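Local coordinates for protein ftsY (Mycoplasma mycoides, PDB 1ZU4) that serves as a receptor for the signal recognition particle, its NG domain joining a helical bundle to a P-loop NTPase-type fold, at residues Q151-I156 with L166-K171; K135-A140 with I184-E189. All coordinates share one frame; numbering follows the deposited sequence.

How the contacts relate
Contacts 1 and 2 illustrate how one largely parallel sheet is covered on both faces, and their centres lie about 13 Å apart within the SRP54-type GTPase domain. Along the chain, strand 136-140 leads into helix 146-156, then into edge strand 164-167 and finally into helix 176-189. Contact 1 packs the first helix against the edge strand and is nested inside the loop closed by contact 2, which brings the second helix back to strand 136-140. The two strands are neighbours: Val167 N lies 2.8 Å from Ile138 O, a probable hydrogen bond. Val167 also packs against Lys186, so the two contacts together join this end of the sheet to both helices.

Contact 1: residues Q151-I156 with L166-K171; sequences QLEEWI and LVKANK
Glu153 and Leu166 mark the nearest backbone approach, their CA atoms 7.6 Å apart, where the last turn and a half of helix 146-156 passes edge strand 164-167. The helix is the connection of a beta-alpha-beta crossover between the parallel neighbours 136-140 and 164-167 in a P-loop-type fold, and this contact shows how such a helix is seated on the strand that follows it. Leu166 does most of the work, meeting three helix residues with three parts of its side chain. Its CD1 lies 3.9 Å from Leu152 CB and nearly as close to Leu152 CD1, the two side chains crossing at about a right angle. The other methyl, Leu166 CD2, rests 3.9 Å from Glu153 CG, so the aliphatic part of the glutamate joins the apolar surface. One turn on from Leu152, Ile156 reaches in with its CD1, 4.0 Å from Leu166 CB. The inner end of this patch continues into the domain: Leu152 also touches Leu122, Ile138 and Ala140, and it borders what is probably the P-loop.

Toward the surface the interaction becomes ionic. Glu153 is extended beyond CG and carries its carboxylate past Leu166 to Lys168. The lysine chain starts with CG between the backbone N and carbonyl carbon (chi1 50°), crosses the glutamate at about a right angle and bends at its last torsion (chi4 147°). The resulting salt bridge has Lys168 NZ donating to Glu153 OE2 over 2.8 Å, nearly in line with the carboxylate C-O bond.

Contact 2: residues K135-A140 with I184-E189; sequences KVLIAA and IKKAKE
Leu137 and Ala187 have the nearest CA atoms of the two segments, 6.8 Å apart, and begin the apolar packing of this contact. Leu137 points toward the helix with CG anti to its own backbone N (chi1 -177°), and its CD2 methyl lies 3.8 Å from Ala187 CB. The short alanine side chain accompanies this close approach of helix and sheet, an example of the helix-on-strand packing of a three-layer alpha/beta domain. The shaft of a lysine adds to the same apolar packing. Lys186 runs extended past both methyls of Leu137: its CB and CG lie beside CD2, and farther along Lys186 CE comes 4.0 Å from Leu137 CD1.

The second kind of interaction is polar, and begins at the tip of Lys186. Its chain bends at the end (chi4 55°), and its ammonium donates to Gln190 OE1, with a weak hydrogen bond to the Tyr192 hydroxyl. Away from the strand, Lys185 and Glu189 pair within the helix: Lys185 NZ donates to Glu189 OE2 over 3.0 Å in a salt bridge, and that oxygen accepts through its syn lone pair.

The sheet continues on both sides of strand 136-140, with Leu137 also touching Asp165 of strand 164-167 and Leu195 of strand 194-198. Val136 and Ile138, the residues flanking it, pack instead against helix 118-131, so alternate residues of the strand serve the two helical layers.

Contact 1: residues Q151-I156 with L166-K171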
ATOM      1  N   GLN A 151       1.132  11.361 -18.455  1.00 32.10           N
ATOM      2  CA  GLN A 151       1.545  11.568 -17.063  1.00 33.17           C
ATOM      3  C   GLN A 151       2.974  11.119 -16.821  1.00 32.64           C
ATOM      4  O   GLN A 151       3.776  11.875 -16.282  1.00 32.81           O
ATOM      5  CB  GLN A 151       0.618  10.829 -16.093  1.00 33.47           C
ATOM      6  CG  GLN A 151      -0.745  11.453 -15.946  1.00 37.87           C
ATOM      7  CD  GLN A 151      -1.733  10.558 -15.234  1.00 41.72           C
ATOM      8  OE1 GLN A 151      -1.378   9.838 -14.287  1.00 45.36           O
ATOM      9  NE2 GLN A 151      -2.988  10.604 -15.674  1.00 41.82           N
ATOM     10  N   LEU A 152       3.276   9.876 -17.194  1.00 31.91           N
ATOM     11  CA  LEU A 152       4.617   9.336 -17.043  1.00 31.83           C
ATOM     12  C   LEU A 152       5.681  10.224 -17.698  1.00 33.45           C
ATOM     13  O   LEU A 152       6.730  10.504 -17.091  1.00 32.44           O
ATOM     14  CB  LEU A 152       4.656   7.901 -17.566  1.00 30.73           C
ATOM     15  CG  LEU A 152       3.933   6.938 -16.626  1.00 27.91           C
ATOM     16  CD1 LEU A 152       3.877   5.517 -17.204  1.00 28.59           C
ATOM     17  CD2 LEU A 152       4.551   6.950 -15.217  1.00 28.16           C
ATOM     18  N   GLU A 153       5.392  10.686 -18.922  1.00 35.52           N
ATOM     19  CA  GLU A 153       6.275  11.625 -19.648  1.00 36.95           C
ATOM     20  C   GLU A 153       6.503  12.927 -18.887  1.00 38.34           C
ATOM     21  O   GLU A 153       7.645  13.397 -18.807  1.00 37.54           O
ATOM     22  CB  GLU A 153       5.715  11.970 -21.020  1.00 36.92           C
ATOM     23  CG  GLU A 153       5.983  10.936 -22.068  1.00 37.72           C
ATOM     24  CD  GLU A 153       5.035  11.090 -23.207  1.00 39.14           C
ATOM     25  OE1 GLU A 153       3.935  11.656 -22.999  1.00 42.61           O
ATOM     26  OE2 GLU A 153       5.381  10.656 -24.317  1.00 41.17           O
ATOM     27  N   GLU A 154       5.413  13.490 -18.360  1.00 39.99           N
ATOM     28  CA  GLU A 154       5.451  14.682 -17.513  1.00 43.09           C
ATOM     29  C   GLU A 154       6.422  14.445 -16.374  1.00 44.27           C
ATOM     30  O   GLU A 154       7.478  15.077 -16.340  1.00 44.77           O
ATOM     31  CB  GLU A 154       4.067  15.016 -16.944  1.00 43.25           C
ATOM     32  CG  GLU A 154       3.958  16.426 -16.297  1.00 47.12           C
ATOM     33  CD  GLU A 154       2.820  16.541 -15.260  1.00 52.19           C
ATOM     34  OE1 GLU A 154       1.829  15.767 -15.353  1.00 54.38           O
ATOM     35  OE2 GLU A 154       2.918  17.413 -14.346  1.00 53.26           O
ATOM     36  N   TRP A 155       6.071  13.506 -15.482  1.00 45.53           N
ATOM     37  CA  TRP A 155       6.861  13.193 -14.287  1.00 46.99           C
ATOM     38  C   TRP A 155       8.342  12.962 -14.610  1.00 47.52           C
ATOM     39  O   TRP A 155       9.213  13.318 -13.806  1.00 47.69           O
ATOM     40  CB  TRP A 155       6.324  11.940 -13.585  1.00 47.50           C
ATOM     41  CG  TRP A 155       5.068  12.094 -12.766  1.00 49.44           C
ATOM     42  CD1 TRP A 155       3.796  11.880 -13.188  1.00 51.66           C
ATOM     43  CD2 TRP A 155       4.976  12.425 -11.371  1.00 50.80           C
ATOM     44  NE1 TRP A 155       2.909  12.075 -12.156  1.00 51.77           N
ATOM     45  CE2 TRP A 155       3.605  12.414 -11.030  1.00 50.94           C
ATOM     46  CE3 TRP A 155       5.917  12.739 -10.379  1.00 51.21           C
ATOM     47  CZ2 TRP A 155       3.144  12.708  -9.739  1.00 51.55           C
ATOM     48  CZ3 TRP A 155       5.452  13.033  -9.088  1.00 51.63           C
ATOM     49  CH2 TRP A 155       4.078  13.012  -8.785  1.00 50.65           C
ATOM     50  N   ILE A 156       8.608  12.354 -15.772  1.00 47.90           N
ATOM     51  CA  ILE A 156       9.963  12.058 -16.245  1.00 48.70           C
ATOM     52  C   ILE A 156      10.767  13.343 -16.427  1.00 49.48           C
ATOM     53  O   ILE A 156      11.846  13.501 -15.848  1.00 49.70           O
ATOM     54  CB  ILE A 156       9.946  11.280 -17.597  1.00 48.72           C
ATOM     55  CG1 ILE A 156       9.482   9.825 -17.408  1.00 48.74           C
ATOM     56  CG2 ILE A 156      11.314  11.351 -18.305  1.00 48.58           C
ATOM     57  CD1 ILE A 156      10.534   8.867 -16.908  1.00 48.41           C
ATOM     58  N   LEU A 166      11.906   5.795 -19.690  1.00 25.54           N
ATOM     59  CA  LEU A 166      10.531   5.376 -20.049  1.00 24.65           C
ATOM     60  C   LEU A 166      10.472   4.761 -21.431  1.00 24.15           C
ATOM     61  O   LEU A 166      10.970   5.364 -22.411  1.00 23.54           O
ATOM     62  CB  LEU A 166       9.592   6.589 -20.076  1.00 25.06           C
ATOM     63  CG  LEU A 166       8.119   6.282 -20.389  1.00 25.73           C
ATOM     64  CD1 LEU A 166       7.396   5.716 -19.162  1.00 22.84           C
ATOM     65  CD2 LEU A 166       7.407   7.503 -20.896  1.00 24.21           C
ATOM     66  N   VAL A 167       9.832   3.597 -21.512  1.00 22.78           N
ATOM     67  CA  VAL A 167       9.461   2.985 -22.795  1.00 23.07           C
ATOM     68  C   VAL A 167       7.941   3.079 -22.947  1.00 23.05           C
ATOM     69  O   VAL A 167       7.185   2.818 -21.997  1.00 22.18           O
ATOM     70  CB  VAL A 167       9.965   1.489 -22.896  1.00 22.67           C
ATOM     71  CG1 VAL A 167       9.448   0.810 -24.136  1.00 23.29           C
ATOM     72  CG2 VAL A 167      11.501   1.453 -22.907  1.00 24.34           C
ATOM     73  N   LYS A 168       7.476   3.448 -24.127  1.00 22.58           N
ATOM     74  CA  LYS A 168       6.027   3.607 -24.339  1.00 24.06           C
ATOM     75  C   LYS A 168       5.629   3.072 -25.720  1.00 24.90           C
ATOM     76  O   LYS A 168       6.483   2.670 -26.494  1.00 25.05           O
ATOM     77  CB  LYS A 168       5.624   5.081 -24.204  1.00 23.85           C
ATOM     78  CG  LYS A 168       6.479   6.031 -25.033  1.00 24.87           C
ATOM     79  CD  LYS A 168       5.841   7.399 -25.166  1.00 28.55           C
ATOM     80  CE  LYS A 168       6.760   8.368 -25.880  1.00 30.82           C
ATOM     81  NZ  LYS A 168       5.930   9.338 -26.675  1.00 32.61           N
ATOM     82  N   ALA A 169       4.330   3.069 -25.992  1.00 27.01           N
ATOM     83  CA  ALA A 169       3.753   2.733 -27.298  1.00 29.17           C
ATOM     84  C   ALA A 169       3.866   3.917 -28.275  1.00 30.95           C
ATOM     85  O   ALA A 169       3.635   5.078 -27.886  1.00 30.27           O
ATOM     86  CB  ALA A 169       2.286   2.383 -27.105  1.00 28.16           C
ATOM     87  N   ASN A 170       4.204   3.616 -29.534  1.00 33.54           N
ATOM     88  CA  ASN A 170       4.241   4.628 -30.619  1.00 35.59           C
ATOM     89  C   ASN A 170       2.928   4.625 -31.426  1.00 36.27           C
ATOM     90  O   ASN A 170       2.681   5.511 -32.272  1.00 37.10           O
ATOM     91  CB  ASN A 170       5.478   4.425 -31.538  1.00 36.85           C
ATOM     92  CG  ASN A 170       5.703   2.941 -31.939  1.00 40.19           C
ATOM     93  OD1 ASN A 170       4.780   2.243 -32.394  1.00 44.08           O
ATOM     94  ND2 ASN A 170       6.943   2.466 -31.772  1.00 42.46           N
ATOM     95  N   LYS A 171       2.089   3.627 -31.146  1.00 36.35           N
ATOM     96  CA  LYS A 171       0.833   3.415 -31.847  1.00 36.87           C
ATOM     97  C   LYS A 171      -0.364   3.722 -30.936  1.00 36.81           C
ATOM     98  O   LYS A 171      -0.233   3.757 -29.716  1.00 36.42           O
ATOM     99  CB  LYS A 171       0.776   1.977 -32.378  1.00 37.71           C
ATOM    100  CG  LYS A 171      -0.499   1.617 -33.137  1.00 40.41           C
ATOM    101  CD  LYS A 171      -0.522   2.252 -34.572  1.00 44.89           C
ATOM    102  CE  LYS A 171      -1.881   3.033 -34.788  1.00 46.31           C
ATOM    103  NZ  LYS A 171      -3.084   2.149 -34.317  1.00 49.38           N
TER

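Contact 2: residues K135-A140 with I184-E189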
ATOM      1  N   LYS A 135      19.408   2.090 -11.496  1.00 18.55           N
ATOM      2  CA  LYS A 135      19.028   2.448 -12.859  1.00 18.34           C
ATOM      3  C   LYS A 135      17.628   1.879 -13.160  1.00 18.18           C
ATOM      4  O   LYS A 135      17.427   0.658 -13.141  1.00 16.67           O
ATOM      5  CB  LYS A 135      20.090   1.926 -13.847  1.00 19.53           C
ATOM      6  CG  LYS A 135      20.085   2.599 -15.194  1.00 22.29           C
ATOM      7  CD  LYS A 135      21.058   1.920 -16.173  1.00 26.49           C
ATOM      8  CE  LYS A 135      20.793   2.419 -17.576  1.00 27.70           C
ATOM      9  NZ  LYS A 135      21.873   1.965 -18.498  1.00 30.90           N
ATOM     10  N   VAL A 136      16.664   2.775 -13.388  1.00 18.94           N
ATOM     11  CA  VAL A 136      15.231   2.413 -13.418  1.00 19.80           C
ATOM     12  C   VAL A 136      14.577   2.669 -14.770  1.00 19.93           C
ATOM     13  O   VAL A 136      14.736   3.727 -15.369  1.00 18.70           O
ATOM     14  CB  VAL A 136      14.385   3.129 -12.330  1.00 20.50           C
ATOM     15  CG1 VAL A 136      12.926   2.580 -12.311  1.00 18.87           C
ATOM     16  CG2 VAL A 136      14.986   2.915 -10.957  1.00 19.50           C
ATOM     17  N   LEU A 137      13.816   1.676 -15.221  1.00 19.20           N
ATOM     18  CA  LEU A 137      13.067   1.777 -16.458  1.00 18.35           C
ATOM     19  C   LEU A 137      11.582   1.552 -16.162  1.00 16.96           C
ATOM     20  O   LEU A 137      11.241   0.673 -15.407  1.00 16.32           O
ATOM     21  CB  LEU A 137      13.570   0.723 -17.446  1.00 18.22           C
ATOM     22  CG  LEU A 137      12.922   0.753 -18.844  1.00 19.28           C
ATOM     23  CD1 LEU A 137      13.229   2.060 -19.597  1.00 18.60           C
ATOM     24  CD2 LEU A 137      13.374  -0.452 -19.660  1.00 17.28           C
ATOM     25  N   ILE A 138      10.732   2.391 -16.744  1.00 17.38           N
ATOM     26  CA  ILE A 138       9.276   2.259 -16.692  1.00 17.68           C
ATOM     27  C   ILE A 138       8.727   1.836 -18.064  1.00 18.06           C
ATOM     28  O   ILE A 138       9.154   2.364 -19.128  1.00 16.45           O
ATOM     29  CB  ILE A 138       8.619   3.601 -16.301  1.00 17.99           C
ATOM     30  CG1 ILE A 138       9.011   3.996 -14.863  1.00 19.17           C
ATOM     31  CG2 ILE A 138       7.113   3.559 -16.442  1.00 16.45           C
ATOM     32  CD1 ILE A 138       8.916   5.494 -14.630  1.00 18.36           C
ATOM     33  N   ALA A 139       7.777   0.892 -18.015  1.00 17.71           N
ATOM     34  CA  ALA A 139       7.062   0.420 -19.181  1.00 18.37           C
ATOM     35  C   ALA A 139       5.693   0.930 -19.013  1.00 18.49           C
ATOM     36  O   ALA A 139       4.947   0.417 -18.187  1.00 18.82           O
ATOM     37  CB  ALA A 139       7.037  -1.176 -19.281  1.00 18.24           C
ATOM     38  N   ALA A 140       5.360   1.943 -19.804  1.00 18.08           N
ATOM     39  CA  ALA A 140       4.020   2.524 -19.885  1.00 17.02           C
ATOM     40  C   ALA A 140       3.040   1.596 -20.612  1.00 17.71           C
ATOM     41  O   ALA A 140       2.577   1.914 -21.730  1.00 15.25           O
ATOM     42  CB  ALA A 140       4.097   3.874 -20.625  1.00 16.88           C
ATOM     43  N   ILE A 184      11.658  -4.908 -21.889  1.00 21.92           N
ATOM     44  CA  ILE A 184      12.478  -5.983 -21.381  1.00 24.68           C
ATOM     45  C   ILE A 184      13.812  -6.057 -22.100  1.00 25.46           C
ATOM     46  O   ILE A 184      14.840  -6.284 -21.453  1.00 24.38           O
ATOM     47  CB  ILE A 184      11.738  -7.318 -21.340  1.00 25.00           C
ATOM     48  CG1 ILE A 184      11.339  -7.623 -19.901  1.00 26.60           C
ATOM     49  CG2 ILE A 184      12.602  -8.433 -21.904  1.00 27.64           C
ATOM     50  CD1 ILE A 184      12.437  -8.320 -19.053  1.00 29.46           C
ATOM     51  N   LYS A 185      13.757  -5.821 -23.417  1.00 26.12           N
ATOM     52  CA  LYS A 185      14.890  -5.781 -24.312  1.00 27.68           C
ATOM     53  C   LYS A 185      15.912  -4.700 -23.891  1.00 27.64           C
ATOM     54  O   LYS A 185      17.090  -4.992 -23.661  1.00 28.78           O
ATOM     55  CB  LYS A 185      14.362  -5.539 -25.744  1.00 27.71           C
ATOM     56  CG  LYS A 185      15.429  -5.604 -26.852  1.00 31.67           C
ATOM     57  CD  LYS A 185      14.925  -4.991 -28.157  1.00 34.67           C
ATOM     58  CE  LYS A 185      16.105  -4.457 -29.000  1.00 39.17           C
ATOM     59  NZ  LYS A 185      17.094  -5.543 -29.441  1.00 39.12           N
ATOM     60  N   LYS A 186      15.451  -3.455 -23.788  1.00 26.67           N
ATOM     61  CA  LYS A 186      16.259  -2.360 -23.274  1.00 26.28           C
ATOM     62  C   LYS A 186      16.825  -2.672 -21.868  1.00 26.71           C
ATOM     63  O   LYS A 186      18.000  -2.419 -21.600  1.00 27.86           O
ATOM     64  CB  LYS A 186      15.376  -1.103 -23.218  1.00 24.53           C
ATOM     65  CG  LYS A 186      16.040   0.131 -22.766  1.00 24.38           C
ATOM     66  CD  LYS A 186      15.172   1.322 -23.166  1.00 24.44           C
ATOM     67  CE  LYS A 186      15.714   2.615 -22.644  1.00 27.04           C
ATOM     68  NZ  LYS A 186      17.127   2.800 -23.064  1.00 29.05           N
ATOM     69  N   ALA A 187      15.995  -3.230 -20.985  1.00 27.05           N
ATOM     70  CA  ALA A 187      16.360  -3.359 -19.569  1.00 27.89           C
ATOM     71  C   ALA A 187      17.476  -4.361 -19.378  1.00 27.93           C
ATOM     72  O   ALA A 187      18.424  -4.129 -18.598  1.00 25.97           O
ATOM     73  CB  ALA A 187      15.137  -3.713 -18.689  1.00 27.95           C
ATOM     74  N   LYS A 188      17.360  -5.446 -20.140  1.00 29.95           N
ATOM     75  CA  LYS A 188      18.342  -6.518 -20.183  1.00 31.63           C
ATOM     76  C   LYS A 188      19.646  -6.071 -20.830  1.00 32.26           C
ATOM     77  O   LYS A 188      20.727  -6.445 -20.360  1.00 34.08           O
ATOM     78  CB  LYS A 188      17.764  -7.739 -20.914  1.00 32.37           C
ATOM     79  CG  LYS A 188      18.720  -8.932 -20.959  1.00 34.91           C
ATOM     80  CD  LYS A 188      18.073 -10.153 -21.597  1.00 41.10           C
ATOM     81  CE  LYS A 188      18.946 -11.420 -21.323  1.00 44.21           C
ATOM     82  NZ  LYS A 188      19.215 -11.585 -19.828  1.00 44.84           N
ATOM     83  N   GLU A 189      19.559  -5.282 -21.897  1.00 32.03           N
ATOM     84  CA  GLU A 189      20.733  -4.910 -22.686  1.00 31.53           C
ATOM     85  C   GLU A 189      21.587  -3.768 -22.104  1.00 30.45           C
ATOM     86  O   GLU A 189      22.809  -3.702 -22.343  1.00 30.08           O
ATOM     87  CB  GLU A 189      20.311  -4.543 -24.101  1.00 31.82           C
ATOM     88  CG  GLU A 189      19.798  -5.726 -24.925  1.00 36.26           C
ATOM     89  CD  GLU A 189      19.205  -5.283 -26.252  1.00 40.49           C
ATOM     90  OE1 GLU A 189      19.284  -4.065 -26.576  1.00 40.44           O
ATOM     91  OE2 GLU A 189      18.658  -6.156 -26.975  1.00 44.38           O
TER